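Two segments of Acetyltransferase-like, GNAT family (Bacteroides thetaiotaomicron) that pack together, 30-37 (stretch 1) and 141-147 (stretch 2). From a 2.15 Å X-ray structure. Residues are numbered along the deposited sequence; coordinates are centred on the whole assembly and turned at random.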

# COMPACT_ATOMS: atom_id res chain seq x y z
N PRO A 30 -10.91 -6.83 3.48
CA PRO A 30 -12.13 -7.42 2.94
C PRO A 30 -11.96 -7.63 1.43
O PRO A 30 -11.21 -6.89 0.79
CB PRO A 30 -13.21 -6.38 3.26
CG PRO A 30 -12.63 -5.62 4.42
CD PRO A 30 -11.17 -5.51 4.07
N PRO A 31 -12.62 -8.67 0.87
CA PRO A 31 -12.51 -9.03 -0.56
C PRO A 31 -12.72 -7.84 -1.51
O PRO A 31 -12.11 -7.80 -2.61
CB PRO A 31 -13.62 -10.09 -0.75
CG PRO A 31 -14.38 -10.17 0.58
CD PRO A 31 -13.45 -9.64 1.62
N GLU A 32 -13.56 -6.88 -1.11
CA GLU A 32 -13.84 -5.69 -1.94
C GLU A 32 -12.67 -4.74 -1.94
O GLU A 32 -12.69 -3.76 -2.68
CB GLU A 32 -15.08 -4.92 -1.48
CG GLU A 32 -16.39 -5.71 -1.39
CD GLU A 32 -16.59 -6.37 -0.02
OE1 GLU A 32 -15.62 -6.42 0.79
OE2 GLU A 32 -17.72 -6.84 0.25
N GLU A 33 -11.67 -5.00 -1.10
CA GLU A 33 -10.52 -4.09 -0.97
C GLU A 33 -9.24 -4.53 -1.62
O GLU A 33 -8.17 -3.96 -1.37
CB GLU A 33 -10.26 -3.74 0.48
CG GLU A 33 -11.24 -2.72 0.97
CD GLU A 33 -11.01 -2.35 2.41
OE1 GLU A 33 -9.91 -1.84 2.75
OE2 GLU A 33 -11.96 -2.57 3.18
N TYR A 34 -9.31 -5.53 -2.47
CA TYR A 34 -8.14 -5.82 -3.32
C TYR A 34 -8.65 -6.38 -4.60
O TYR A 34 -9.78 -6.78 -4.69
CB TYR A 34 -7.14 -6.77 -2.62
CG TYR A 34 -7.80 -7.99 -2.04
CD1 TYR A 34 -7.99 -9.15 -2.80
CD2 TYR A 34 -8.27 -7.98 -0.72
CE1 TYR A 34 -8.63 -10.27 -2.26
CE2 TYR A 34 -8.92 -9.11 -0.17
CZ TYR A 34 -9.09 -10.23 -0.95
OH TYR A 34 -9.70 -11.32 -0.41
N ARG A 35 -7.81 -6.40 -5.62
CA ARG A 35 -8.32 -6.89 -6.89
C ARG A 35 -8.53 -8.40 -6.86
O ARG A 35 -8.05 -9.08 -5.97
CB ARG A 35 -7.42 -6.43 -8.04
CG ARG A 35 -5.96 -6.75 -7.88
CD ARG A 35 -5.18 -6.08 -9.01
NE ARG A 35 -4.67 -4.74 -8.68
CZ ARG A 35 -5.11 -3.60 -9.24
NH1 ARG A 35 -6.08 -3.63 -10.13
NH2 ARG A 35 -4.57 -2.44 -8.88
N GLU A 36 -9.28 -8.91 -7.83
CA GLU A 36 -9.44 -10.35 -8.00
C GLU A 36 -8.07 -11.03 -8.00
O GLU A 36 -7.10 -10.53 -8.58
CB GLU A 36 -10.27 -10.69 -9.26
CG GLU A 36 -11.22 -11.91 -9.06
CD GLU A 36 -10.56 -13.11 -8.31
OE1 GLU A 36 -9.93 -13.99 -8.99
OE2 GLU A 36 -10.65 -13.16 -7.05
N LEU A 37 -7.98 -12.18 -7.35
CA LEU A 37 -6.71 -12.84 -7.14
C LEU A 37 -6.04 -13.22 -8.46
O LEU A 37 -4.86 -12.91 -8.66
CB LEU A 37 -6.85 -14.02 -6.19
CG LEU A 37 -7.14 -13.65 -4.71
CD1 LEU A 37 -6.85 -14.90 -3.85
CD2 LEU A 37 -6.31 -12.45 -4.22
N PRO A 141 -13.56 1.76 -6.97
CA PRO A 141 -13.76 0.37 -6.50
C PRO A 141 -12.86 -0.61 -7.23
O PRO A 141 -12.59 -0.45 -8.42
CB PRO A 141 -15.20 0.06 -6.91
CG PRO A 141 -15.50 1.02 -8.07
CD PRO A 141 -14.72 2.27 -7.73
N TYR A 142 -12.42 -1.65 -6.53
CA TYR A 142 -11.78 -2.77 -7.22
C TYR A 142 -12.77 -3.57 -8.03
O TYR A 142 -12.44 -4.07 -9.10
CB TYR A 142 -11.05 -3.68 -6.24
CG TYR A 142 -9.72 -3.12 -5.77
CD1 TYR A 142 -8.62 -3.10 -6.63
CD2 TYR A 142 -9.56 -2.61 -4.49
CE1 TYR A 142 -7.38 -2.58 -6.22
CE2 TYR A 142 -8.29 -2.07 -4.06
CZ TYR A 142 -7.22 -2.09 -4.93
OH TYR A 142 -5.99 -1.60 -4.54
N LYS A 143 -13.99 -3.76 -7.53
CA LYS A 143 -14.95 -4.50 -8.35
C LYS A 143 -15.98 -3.54 -8.89
O LYS A 143 -16.51 -2.73 -8.15
CB LYS A 143 -15.61 -5.65 -7.59
CG LYS A 143 -14.75 -6.35 -6.50
CD LYS A 143 -13.39 -6.78 -7.01
CE LYS A 143 -12.62 -7.47 -5.91
NZ LYS A 143 -12.84 -8.91 -6.06
N GLU A 144 -16.24 -3.62 -10.20
CA GLU A 144 -17.21 -2.72 -10.83
C GLU A 144 -18.53 -2.83 -10.06
O GLU A 144 -19.03 -3.93 -9.80
CB GLU A 144 -17.39 -3.03 -12.33
CG GLU A 144 -18.01 -1.87 -13.16
CD GLU A 144 -16.97 -1.03 -13.95
OE1 GLU A 144 -17.23 -0.68 -15.13
OE2 GLU A 144 -15.89 -0.72 -13.40
N GLY A 145 -19.06 -1.70 -9.65
CA GLY A 145 -20.32 -1.70 -8.95
C GLY A 145 -20.21 -1.59 -7.45
O GLY A 145 -21.20 -1.28 -6.82
N ASP A 146 -19.03 -1.85 -6.88
CA ASP A 146 -18.80 -1.61 -5.45
C ASP A 146 -18.61 -0.13 -5.34
O ASP A 146 -18.46 0.54 -6.36
CB ASP A 146 -17.53 -2.31 -4.93
CG ASP A 146 -17.71 -3.83 -4.72
OD1 ASP A 146 -18.87 -4.35 -4.73
OD2 ASP A 146 -16.66 -4.50 -4.54
N ASP A 147 -18.58 0.39 -4.11
CA ASP A 147 -18.51 1.85 -3.89
C ASP A 147 -17.14 2.51 -4.12
O ASP A 147 -16.11 1.91 -3.91
CB ASP A 147 -18.96 2.18 -2.46
CG ASP A 147 -20.35 1.66 -2.15
OD1 ASP A 147 -21.19 1.56 -3.10
OD2 ASP A 147 -20.61 1.34 -0.95
O HOH W 1 -14.34 -2.85 -4.57
O HOH W 2 -10.35 -6.67 -9.91

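No direct hydrogen bond joins these two stretches; what polar linkage there is runs through two water molecules, and the rest of the contact is packing. Water 1 does most of this work. It donates to Glu 32 O at 2.7 Å and to Asp 146 OD2 at 2.8 Å, and it accepts from Lys 143 N at 3.1 Å, so a carbonyl of stretch 1 is tied to both a backbone amide and a carboxylate of stretch 2. Water 2 makes a second, looser bridge: it accepts from Glu 36 N at 3.2 Å and gives a weak hydrogen bond to Tyr 142 O at 3.4 Å.

Tyr 142 has more of its surface covered by the other stretch than any other residue here. Its CA-to-CB bond points toward stretch 1, and its ring is laid against backbone rather than slotted among side chains. Arg 35 N and Tyr 34 C lie over one face, with Arg 35 N 3.5 Å from Tyr 142 CD1, while Glu 32 O lies at the edge, near the ring plane, 3.8 Å from Tyr 142 CD2. Glu 33 O also comes close, 3.3 Å from Tyr 142 CE2. An aromatic ring used this way reads the path of the main chain more than its sequence. Arg 35 adds a side-chain component: its CB is 3.8 Å from Tyr 142 CD1, and Tyr 142 CE1 lies over one face of the guanidinium. The guanidinium nitrogens NH1 and NH2 and the tyrosine hydroxyl are hydrogen-bonded elsewhere in the structure, so the packing leaves these polar ends satisfied.

Lys 143 makes its closest approaches through one carbon: the CA-to-CB bond points sideways, but the end of the side chain comes nearer, with Lys 143 CE 3.2 Å from Tyr 34 O and 3.4 Å from Pro 31 O. Lys 143 NZ is 4.0 Å from Glu 36 N and 4.9 Å from Glu 36 OE2, the nearest carboxylate oxygen of stretch 1, so it forms no salt bridge across the contact. Glu 32 uses its aliphatic part, with CG 3.4 Å from Asp 146 OD2, while the end of its side chain leads away.

Each stretch also folds on itself. Glu 33 N donates to Pro 30 O at 2.7 Å across the short 3-10 segment. In stretch 2 a type II turn, closed by Asp 146 N to Lys 143 O at 3.0 Å, returns the chain so that Asp 146 can reach water 1. Gly 145 suits this turn: at its backbone angles, a CB would jam against the preceding carbonyl oxygen.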